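Local coordinates for protein ectonucleotide pyrophosphatase/phosphodiesterase family member 5 (Mus musculus, PDB 5VEO) that probably hydrolyses phosphodiester or pyrophosphate bonds at a two-zinc active site, as a nucleotide-binding ectoenzyme whose nucleotide hydrolysis is restricted, at residues A[55-60]-A[77-82]; A[69-74]-A[291-296]; A[223-228]-A[323-328]. The protein carries 1 engineered substitution. One frame throughout, in Å; residues are numbered along the deposited sequence.

Interaction 1 of 3, residues A[55-60]-A[77-82]; sequences ITKAYP and VANDMF. Engineered in segment 55-60: Ala58 (natural residue Thr). With AMP (adenosine monophosphate), chain Q.
The Tyr59 ring meets the adenine of AMP at its edge, with AMP C8 in the ring plane and N7 close to it, so that Tyr59 OH comes within 2.8 Å of AMP N7. The second flat group, the Asn79 amide, stands almost square to this ring, the planes 89° apart, and its OD1 approaches the ring obliquely, nearest to Tyr59 CB among the side-chain atoms. This amide grips both the protein and the nucleotide. OD1 accepts from Tyr59 N at 2.9 Å, the donor lying in the carbonyl plane, while ND2 donates to AMP O1P at 2.8 Å. Asparagine suits the place because a single planar group supplies an acceptor and a donor side by side. Its CG lies beside the backbone N (chi1 -64°), which swings the amide across to the helix start. AMP O1P takes a second bond from Ala58 N at 2.9 Å, so a phosphate oxygen sits at the amino end of a helix, where the helix dipole would probably favour its negative charge. Ala58 is engineered in place of threonine, the nucleophile position of this family, and the protein is inactive. Lys57, the N-cap residue, crosses the Asn79 side chain at about a right angle, its CB near ND2, and then bends at chi2, leading its NZ away to His325 O. Pro60, which has no N-H to satisfy in a first helical turn, rests CG on the Val77 backbone, 3.6 Å from Val77 C, and the one apolar side-chain contact is Ile55 CD1 with Ala78 CB at 3.7 Å. The contact thus brings the first turn of helix 58-67 against the loop that leads into strand 80-83; that strand pairs with 88-91, whose Phe90 touches Tyr59, while Val255 of strand 255-260 lies against Ile55.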
# COMPACT_ATOMS: atom_id res chain seq x y z
N ILE A 55 5.99 -7.02 -2.02
CA ILE A 55 5.36 -7.51 -0.80
C ILE A 55 4.17 -6.64 -0.42
O ILE A 55 4.13 -5.45 -0.71
CB ILE A 55 6.38 -7.58 0.37
CG1 ILE A 55 6.83 -6.19 0.82
CG2 ILE A 55 7.56 -8.45 -0.02
CD1 ILE A 55 7.76 -6.21 2.01
N THR A 56 3.20 -7.25 0.26
CA THR A 56 1.91 -6.61 0.48
C THR A 56 1.93 -5.76 1.76
O THR A 56 1.18 -5.99 2.73
CB THR A 56 0.78 -7.65 0.48
OG1 THR A 56 1.06 -8.70 1.43
CG2 THR A 56 0.59 -8.26 -0.90
N LYS A 57 2.81 -4.75 1.73
CA LYS A 57 3.00 -3.75 2.78
C LYS A 57 2.72 -2.35 2.23
O LYS A 57 2.58 -2.13 1.02
CB LYS A 57 4.42 -3.82 3.36
CG LYS A 57 4.82 -5.18 3.94
CD LYS A 57 4.66 -5.22 5.38
CE LYS A 57 5.24 -6.42 6.08
NZ LYS A 57 4.51 -6.49 7.41
N ALA A 58 2.67 -1.36 3.13
CA ALA A 58 2.24 -0.01 2.76
C ALA A 58 3.13 0.65 1.72
O ALA A 58 2.63 1.24 0.75
CB ALA A 58 2.18 0.87 4.01
N TYR A 59 4.44 0.67 1.93
CA TYR A 59 5.21 1.58 1.09
C TYR A 59 5.32 1.04 -0.34
O TYR A 59 5.12 1.81 -1.29
CB TYR A 59 6.57 1.90 1.76
CG TYR A 59 6.37 3.16 2.56
CD1 TYR A 59 5.44 3.20 3.59
CD2 TYR A 59 6.99 4.34 2.21
CE1 TYR A 59 5.16 4.38 4.27
CE2 TYR A 59 6.75 5.51 2.89
CZ TYR A 59 5.83 5.53 3.92
OH TYR A 59 5.58 6.73 4.56
N PRO A 60 5.55 -0.26 -0.56
CA PRO A 60 5.50 -0.74 -1.95
C PRO A 60 4.15 -0.51 -2.60
O PRO A 60 4.07 -0.12 -3.77
CB PRO A 60 5.84 -2.23 -1.81
CG PRO A 60 6.56 -2.35 -0.56
CD PRO A 60 6.01 -1.31 0.36
N VAL A 77 10.79 -1.47 -2.33
CA VAL A 77 10.50 -2.90 -2.29
C VAL A 77 9.99 -3.37 -0.94
O VAL A 77 9.45 -4.48 -0.85
CB VAL A 77 11.73 -3.75 -2.71
CG1 VAL A 77 12.26 -3.30 -4.07
CG2 VAL A 77 12.84 -3.70 -1.69
N ALA A 78 10.10 -2.55 0.10
CA ALA A 78 9.67 -2.92 1.44
C ALA A 78 9.58 -1.66 2.28
O ALA A 78 10.05 -0.59 1.88
CB ALA A 78 10.63 -3.93 2.07
N ASN A 79 8.99 -1.79 3.48
CA ASN A 79 9.00 -0.71 4.46
C ASN A 79 10.35 -0.56 5.12
O ASN A 79 10.63 0.49 5.69
CB ASN A 79 7.98 -0.95 5.57
CG ASN A 79 6.55 -0.96 5.08
OD1 ASN A 79 6.21 -0.48 3.98
ND2 ASN A 79 5.69 -1.48 5.92
N ASP A 80 11.16 -1.61 5.09
CA ASP A 80 12.52 -1.62 5.63
C ASP A 80 13.42 -2.20 4.57
O ASP A 80 13.21 -3.33 4.12
CB ASP A 80 12.60 -2.44 6.92
CG ASP A 80 11.88 -1.78 8.06
OD1 ASP A 80 10.69 -2.09 8.25
OD2 ASP A 80 12.48 -0.94 8.75
N MET A 81 14.41 -1.42 4.15
CA MET A 81 15.27 -1.78 3.03
C MET A 81 16.71 -1.43 3.35
O MET A 81 17.01 -0.58 4.18
CB MET A 81 14.92 -1.02 1.76
CG MET A 81 13.55 -1.27 1.21
SD MET A 81 13.30 -0.31 -0.30
CE MET A 81 12.78 1.28 0.36
N PHE A 82 17.60 -2.07 2.60
CA PHE A 82 19.01 -1.71 2.59
C PHE A 82 19.45 -1.69 1.13
O PHE A 82 19.29 -2.69 0.41
CB PHE A 82 19.86 -2.69 3.39
CG PHE A 82 21.35 -2.45 3.25
CD1 PHE A 82 21.91 -1.27 3.70
CD2 PHE A 82 22.16 -3.39 2.64
CE1 PHE A 82 23.29 -1.03 3.57
CE2 PHE A 82 23.54 -3.14 2.49
CZ PHE A 82 24.08 -1.98 2.96
P AMP Q . 1.94 -1.05 6.93
O1P AMP Q . 2.93 -1.68 5.99
O2P AMP Q . 1.80 -1.86 8.23
O3P AMP Q . 0.57 -0.81 6.30
O5' AMP Q . 2.48 0.39 7.36
C5' AMP Q . 1.54 1.39 7.79
C4' AMP Q . 2.08 2.29 8.87
O4' AMP Q . 2.98 3.21 8.28
C3' AMP Q . 0.99 3.15 9.53
O3' AMP Q . 0.72 2.69 10.83
C2' AMP Q . 1.59 4.56 9.58
O2' AMP Q . 1.56 5.17 10.84
C1' AMP Q . 3.01 4.36 9.09
N9 AMP Q . 3.50 5.47 8.30
C8 AMP Q . 3.04 5.90 7.11
N7 AMP Q . 3.78 6.95 6.69
C5 AMP Q . 4.73 7.16 7.64
C6 AMP Q . 5.85 8.10 7.85
N6 AMP Q . 6.11 9.04 6.92
N1 AMP Q . 6.59 7.98 8.96
C2 AMP Q . 6.36 7.05 9.90
N3 AMP Q . 5.36 6.15 9.79
C4 AMP Q . 4.53 6.19 8.70

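Interaction 2 of 3, residues A[69-74]-A[291-296]; sequences LFAENH and WHYKHN. With NAG (2-acetamido-2-deoxy-beta-D-glucopyranose), chain H.
Glu72 crosses from the short helix 71-74 to the loop around 291-296, and its side chain meets the loop along its whole length. Its CG takes the crowded position between backbone N and carbonyl carbon (chi1 71°), after which the chain is extended. CB and CG pass over the His292 carbonyl, CG lying 3.3 Å from His292 O, and CD comes next to His292 C. At the tip OE2 accepts from His295 N at 2.9 Å, met from above the carboxylate plane, within a loop whose inverse gamma turn centres on His295. OE1 takes a bond at 2.6 Å from a water that also bonds His292 ND1. A glutamate suits this place, being long enough to reach the loop and able to serve backbone and water with separate oxygens. The backbone of the same residue is held too: Glu72 N donates to His292 O, and Glu72 O accepts from Asn296 ND2 at 2.9 Å, an amide nitrogen that Glu105 shares.

Beside it His292 leans over one face of Phe70, CD2 centred above the ring, the planes 31° apart, and His292 CB adds a CH-pi contact, 3.9 Å from the centroid of the Phe70 ring. The methyl C8 of an N-linked sugar, most likely carried by Asn375, lies 3.5 Å from His292 ND1. Phe70 is also the N-cap residue, its carbonyl O accepting from both Asn73 N and His74 N. This is structural packing: a one-turn helix docked through a carboxylate oxygen that accepts from one backbone N-H, that of His295, in the connection between strands 279-283 and 302-306, next to a glycan.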
# COMPACT_ATOMS: atom_id res chain seq x y z
N LEU A 69 3.76 0.81 -11.38
CA LEU A 69 4.91 -0.08 -11.51
C LEU A 69 4.92 -1.14 -10.43
O LEU A 69 4.49 -0.92 -9.30
CB LEU A 69 6.21 0.70 -11.43
CG LEU A 69 6.50 1.64 -12.61
CD1 LEU A 69 7.64 2.58 -12.25
CD2 LEU A 69 6.82 0.84 -13.84
N PHE A 70 5.46 -2.30 -10.78
CA PHE A 70 5.82 -3.30 -9.79
C PHE A 70 7.00 -2.81 -8.95
O PHE A 70 7.74 -1.89 -9.34
CB PHE A 70 6.18 -4.62 -10.47
CG PHE A 70 5.02 -5.28 -11.13
CD1 PHE A 70 3.98 -5.75 -10.36
CD2 PHE A 70 4.97 -5.43 -12.50
CE1 PHE A 70 2.89 -6.38 -10.96
CE2 PHE A 70 3.89 -6.06 -13.10
CZ PHE A 70 2.85 -6.52 -12.33
N ALA A 71 7.16 -3.43 -7.78
CA ALA A 71 8.15 -2.95 -6.81
C ALA A 71 9.58 -3.07 -7.32
O ALA A 71 10.42 -2.22 -7.00
CB ALA A 71 8.00 -3.69 -5.48
N GLU A 72 9.90 -4.10 -8.11
CA GLU A 72 11.27 -4.19 -8.60
C GLU A 72 11.62 -3.02 -9.51
O GLU A 72 12.80 -2.70 -9.65
CB GLU A 72 11.52 -5.53 -9.32
CG GLU A 72 10.82 -5.66 -10.67
CD GLU A 72 10.94 -7.05 -11.28
OE1 GLU A 72 10.35 -7.27 -12.37
OE2 GLU A 72 11.62 -7.92 -10.70
N ASN A 73 10.61 -2.38 -10.12
CA ASN A 73 10.81 -1.23 -10.99
C ASN A 73 10.76 0.09 -10.24
O ASN A 73 11.60 0.96 -10.51
CB ASN A 73 9.76 -1.24 -12.10
CG ASN A 73 9.78 -2.53 -12.89
OD1 ASN A 73 8.83 -3.29 -12.86
ND2 ASN A 73 10.88 -2.79 -13.56
N HIS A 74 9.81 0.31 -9.32
CA HIS A 74 9.82 1.62 -8.69
C HIS A 74 10.77 1.71 -7.50
O HIS A 74 11.06 2.82 -7.06
CB HIS A 74 8.40 2.07 -8.31
CG HIS A 74 7.70 1.22 -7.30
ND1 HIS A 74 8.24 0.88 -6.08
CD2 HIS A 74 6.44 0.72 -7.31
CE1 HIS A 74 7.35 0.19 -5.39
NE2 HIS A 74 6.25 0.07 -6.11
N TRP A 291 5.85 -12.42 -8.83
CA TRP A 291 5.91 -11.35 -7.84
C TRP A 291 6.60 -10.09 -8.35
O TRP A 291 6.47 -9.04 -7.72
CB TRP A 291 6.62 -11.83 -6.58
CG TRP A 291 5.82 -12.74 -5.72
CD1 TRP A 291 4.45 -12.83 -5.67
CD2 TRP A 291 6.31 -13.67 -4.76
NE1 TRP A 291 4.07 -13.76 -4.74
CE2 TRP A 291 5.20 -14.29 -4.16
CE3 TRP A 291 7.59 -14.04 -4.34
CZ2 TRP A 291 5.32 -15.28 -3.18
CZ3 TRP A 291 7.72 -15.02 -3.37
CH2 TRP A 291 6.59 -15.61 -2.79
N HIS A 292 7.33 -10.18 -9.47
CA HIS A 292 7.99 -9.00 -10.06
C HIS A 292 8.76 -8.25 -8.99
O HIS A 292 8.59 -7.05 -8.75
CB HIS A 292 6.97 -8.12 -10.75
CG HIS A 292 6.14 -8.87 -11.74
ND1 HIS A 292 6.70 -9.48 -12.84
CD2 HIS A 292 4.83 -9.18 -11.76
CE1 HIS A 292 5.75 -10.11 -13.51
NE2 HIS A 292 4.61 -9.94 -12.88
N TYR A 293 9.59 -9.01 -8.30
CA TYR A 293 10.22 -8.50 -7.11
C TYR A 293 11.74 -8.51 -7.19
O TYR A 293 12.36 -7.60 -6.65
CB TYR A 293 9.71 -9.30 -5.89
CG TYR A 293 9.97 -8.64 -4.57
CD1 TYR A 293 10.86 -9.17 -3.66
CD2 TYR A 293 9.33 -7.45 -4.25
CE1 TYR A 293 11.10 -8.55 -2.46
CE2 TYR A 293 9.55 -6.82 -3.04
CZ TYR A 293 10.47 -7.36 -2.16
OH TYR A 293 10.72 -6.77 -0.95
N LYS A 294 12.33 -9.36 -8.01
CA LYS A 294 13.74 -9.74 -7.89
C LYS A 294 14.72 -8.84 -8.63
O LYS A 294 15.90 -8.84 -8.26
CB LYS A 294 13.90 -11.19 -8.37
CG LYS A 294 14.04 -11.38 -9.85
CD LYS A 294 14.42 -12.82 -10.17
CE LYS A 294 13.21 -13.59 -10.46
NZ LYS A 294 13.48 -15.03 -10.75
N HIS A 295 14.30 -8.08 -9.64
CA HIS A 295 15.25 -7.35 -10.48
C HIS A 295 15.54 -5.97 -9.90
O HIS A 295 15.26 -4.93 -10.51
CB HIS A 295 14.72 -7.25 -11.91
CG HIS A 295 14.55 -8.57 -12.58
ND1 HIS A 295 15.60 -9.42 -12.84
CD2 HIS A 295 13.44 -9.20 -13.03
CE1 HIS A 295 15.16 -10.50 -13.44
NE2 HIS A 295 13.85 -10.40 -13.57
N ASN A 296 16.12 -5.96 -8.71
CA ASN A 296 16.44 -4.72 -8.03
C ASN A 296 17.49 -5.02 -6.97
O ASN A 296 17.39 -6.02 -6.26
CB ASN A 296 15.20 -4.11 -7.38
CG ASN A 296 15.41 -2.66 -6.98
OD1 ASN A 296 16.10 -2.37 -6.00
ND2 ASN A 296 14.81 -1.75 -7.74
C1 NAG H . 7.04 -2.99 -15.94
C2 NAG H . 7.70 -4.11 -16.72
C3 NAG H . 9.17 -3.80 -16.91
C4 NAG H . 9.37 -2.41 -17.50
C5 NAG H . 8.58 -1.36 -16.72
C6 NAG H . 8.58 -0.01 -17.39
C7 NAG H . 6.84 -6.40 -16.58
C8 NAG H . 6.83 -7.67 -15.79
N2 NAG H . 7.54 -5.39 -16.06
O3 NAG H . 9.72 -4.78 -17.79
O4 NAG H . 10.75 -2.07 -17.43
O5 NAG H . 7.21 -1.77 -16.64
O6 NAG H . 8.29 -0.12 -18.78
O7 NAG H . 6.25 -6.30 -17.65
O HOH W 1 6.27 -6.11 -7.01
O HOH W 2 9.44 -9.43 -13.50

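Interaction 3 of 3, residues A[223-228]-A[323-328]; sequences SDHGMT and GNHGYD. With ZN (zinc ion), chain E; ZN (zinc ion), chain D; AMP (adenosine monophosphate), chain Q.
His225 and His325 stack face to face, their centroids 3.4 Å apart and their planes at 12°. Both adopt the same first torsion, CG in the crowded position between backbone N and carbonyl carbon (chi1 56° and 55°), which lays the two imidazoles over each other while each NE2 reaches its own zinc. His225 NE2 binds one zinc at 2.1 Å together with Asp224 OD2, and Asp22 completes the protein ligands. His325 NE2 binds the other, also at 2.1 Å, with Asp177 and His181. The ND1 atoms fix the ring rotations: that of His225 donates in the ring plane to a lone pair of Gly226 O at 2.7 Å, that of His325 to Thr56 O. Farther along the two segments, Thr228 and Asn324 form an antiparallel hydrogen-bonded pair, with Thr228 N 2.9 Å from Asn324 O. Met227 has CG anti to its backbone N and then bends twice, bringing SD to 3.3 Å from Asn324 N and to the edge of the His325 ring, with CE 3.7 Å from His325 CD2. An alanine here would lose these sulfur and methyl contacts and would probably hold His325 less firmly. AMP O3P and O2P each coordinate one of the zincs, so the phosphate bridges the pair, and metal and ND1 acceptors together are likely to polarise both imidazoles, as expected of the alkaline phosphatase superfamily.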
# COMPACT_ATOMS: atom_id res chain seq x y z
N SER A 223 -7.15 0.82 -0.77
CA SER A 223 -6.23 0.50 0.31
C SER A 223 -5.00 -0.14 -0.30
O SER A 223 -4.92 -0.38 -1.51
CB SER A 223 -6.91 -0.41 1.34
OG SER A 223 -6.12 -0.60 2.49
N ASP A 224 -4.02 -0.38 0.56
CA ASP A 224 -2.76 -0.98 0.15
C ASP A 224 -2.76 -2.51 0.21
O ASP A 224 -2.02 -3.14 -0.54
CB ASP A 224 -1.60 -0.42 0.98
CG ASP A 224 -1.82 -0.45 2.50
OD1 ASP A 224 -2.94 -0.67 3.02
OD2 ASP A 224 -0.79 -0.22 3.20
N HIS A 225 -3.55 -3.10 1.09
CA HIS A 225 -3.54 -4.55 1.33
C HIS A 225 -4.61 -4.89 2.36
O HIS A 225 -5.25 -3.99 2.94
CB HIS A 225 -2.18 -5.02 1.86
CG HIS A 225 -1.80 -4.29 3.10
ND1 HIS A 225 -2.41 -4.51 4.32
CD2 HIS A 225 -0.99 -3.21 3.28
CE1 HIS A 225 -1.99 -3.61 5.19
NE2 HIS A 225 -1.12 -2.82 4.58
N GLY A 226 -4.74 -6.18 2.63
CA GLY A 226 -5.63 -6.69 3.65
C GLY A 226 -4.90 -7.07 4.92
O GLY A 226 -3.99 -6.36 5.39
N MET A 227 -5.30 -8.19 5.51
CA MET A 227 -4.78 -8.58 6.81
C MET A 227 -5.15 -10.04 7.05
O MET A 227 -6.22 -10.49 6.64
CB MET A 227 -5.38 -7.70 7.92
CG MET A 227 -4.75 -7.82 9.31
SD MET A 227 -3.11 -7.04 9.46
CE MET A 227 -3.52 -5.32 9.26
N THR A 228 -4.26 -10.78 7.71
CA THR A 228 -4.55 -12.17 8.05
C THR A 228 -4.21 -12.42 9.51
O THR A 228 -3.40 -11.72 10.13
CB THR A 228 -3.83 -13.18 7.11
OG1 THR A 228 -4.47 -14.47 7.19
CG2 THR A 228 -2.44 -13.42 7.50
N GLY A 323 -2.50 -9.66 13.94
CA GLY A 323 -2.77 -9.51 12.52
C GLY A 323 -1.51 -9.08 11.79
O GLY A 323 -0.73 -8.25 12.29
N ASN A 324 -1.33 -9.61 10.59
CA ASN A 324 -0.26 -9.08 9.76
C ASN A 324 -0.56 -9.27 8.28
O ASN A 324 -1.54 -9.91 7.87
CB ASN A 324 1.10 -9.69 10.14
CG ASN A 324 2.27 -8.76 9.83
OD1 ASN A 324 2.11 -7.59 9.46
ND2 ASN A 324 3.48 -9.30 9.94
N HIS A 325 0.32 -8.68 7.48
CA HIS A 325 0.23 -8.68 6.03
C HIS A 325 1.66 -8.59 5.51
O HIS A 325 2.62 -8.46 6.27
CB HIS A 325 -0.65 -7.52 5.56
CG HIS A 325 -0.18 -6.19 6.07
ND1 HIS A 325 0.75 -5.43 5.40
CD2 HIS A 325 -0.41 -5.56 7.25
CE1 HIS A 325 1.01 -4.34 6.12
NE2 HIS A 325 0.34 -4.41 7.25
N GLY A 326 1.80 -8.64 4.19
CA GLY A 326 3.09 -8.78 3.55
C GLY A 326 3.23 -10.06 2.77
O GLY A 326 4.14 -10.17 1.93
N TYR A 327 2.32 -11.01 2.99
CA TYR A 327 2.30 -12.31 2.35
C TYR A 327 2.05 -12.20 0.84
O TYR A 327 1.67 -11.16 0.29
CB TYR A 327 1.22 -13.17 2.98
CG TYR A 327 1.36 -13.31 4.48
CD1 TYR A 327 2.20 -14.28 5.03
CD2 TYR A 327 0.68 -12.48 5.35
CE1 TYR A 327 2.34 -14.41 6.40
CE2 TYR A 327 0.82 -12.60 6.72
CZ TYR A 327 1.65 -13.56 7.24
OH TYR A 327 1.79 -13.67 8.60
N ASP A 328 2.27 -13.34 0.17
CA ASP A 328 1.94 -13.56 -1.24
C ASP A 328 0.73 -12.74 -1.68
O ASP A 328 -0.36 -12.87 -1.10
CB ASP A 328 1.70 -15.06 -1.42
CG ASP A 328 1.62 -15.50 -2.86
OD1 ASP A 328 1.44 -14.68 -3.77
OD2 ASP A 328 1.73 -16.72 -3.06
ZN ZN E . -0.82 -0.84 5.10
ZN ZN D . 0.16 -2.86 8.59
P AMP Q . 1.94 -1.05 6.93
O1P AMP Q . 2.93 -1.68 5.99
O2P AMP Q . 1.80 -1.86 8.23
O3P AMP Q . 0.57 -0.81 6.30
O5' AMP Q . 2.48 0.39 7.36
C5' AMP Q . 1.54 1.39 7.79
C4' AMP Q . 2.08 2.29 8.87
O4' AMP Q . 2.98 3.21 8.28
C3' AMP Q . 0.99 3.15 9.53
O3' AMP Q . 0.72 2.69 10.83
C2' AMP Q . 1.59 4.56 9.58
O2' AMP Q . 1.56 5.17 10.84
C1' AMP Q . 3.01 4.36 9.09
N9 AMP Q . 3.50 5.47 8.30
C8 AMP Q . 3.04 5.90 7.11
N7 AMP Q . 3.78 6.95 6.69
C5 AMP Q . 4.73 7.16 7.64
C6 AMP Q . 5.85 8.10 7.85
N6 AMP Q . 6.11 9.04 6.92
N1 AMP Q . 6.59 7.98 8.96
C2 AMP Q . 6.36 7.05 9.90
N3 AMP Q . 5.36 6.15 9.79
C4 AMP Q . 4.53 6.19 8.70

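Overall arrangement
Interaction 1 stands between the others, its centre about 11 Å from that of interaction 2 and about 12 Å from that of interaction 3, while the outer two are about 18 Å apart. Along the chain interaction 1 closes before interaction 3 opens, whereas the segments of interaction 2 alternate with those of both. Helices 58-67 and 71-74 and strand 80-83 follow one another, so 55-82 joins interactions 1 and 2, where Tyr293 OH meets Val77 O. Segment 223-228 leaves strand 218-222 of the central eight-stranded sheet. Thr56, hydrogen-bonded to Tyr327 and His325, ties interaction 1 to interaction 3, and both hold AMP. Two contacts build the active site; interaction 2 lies farther out, beside a glycan.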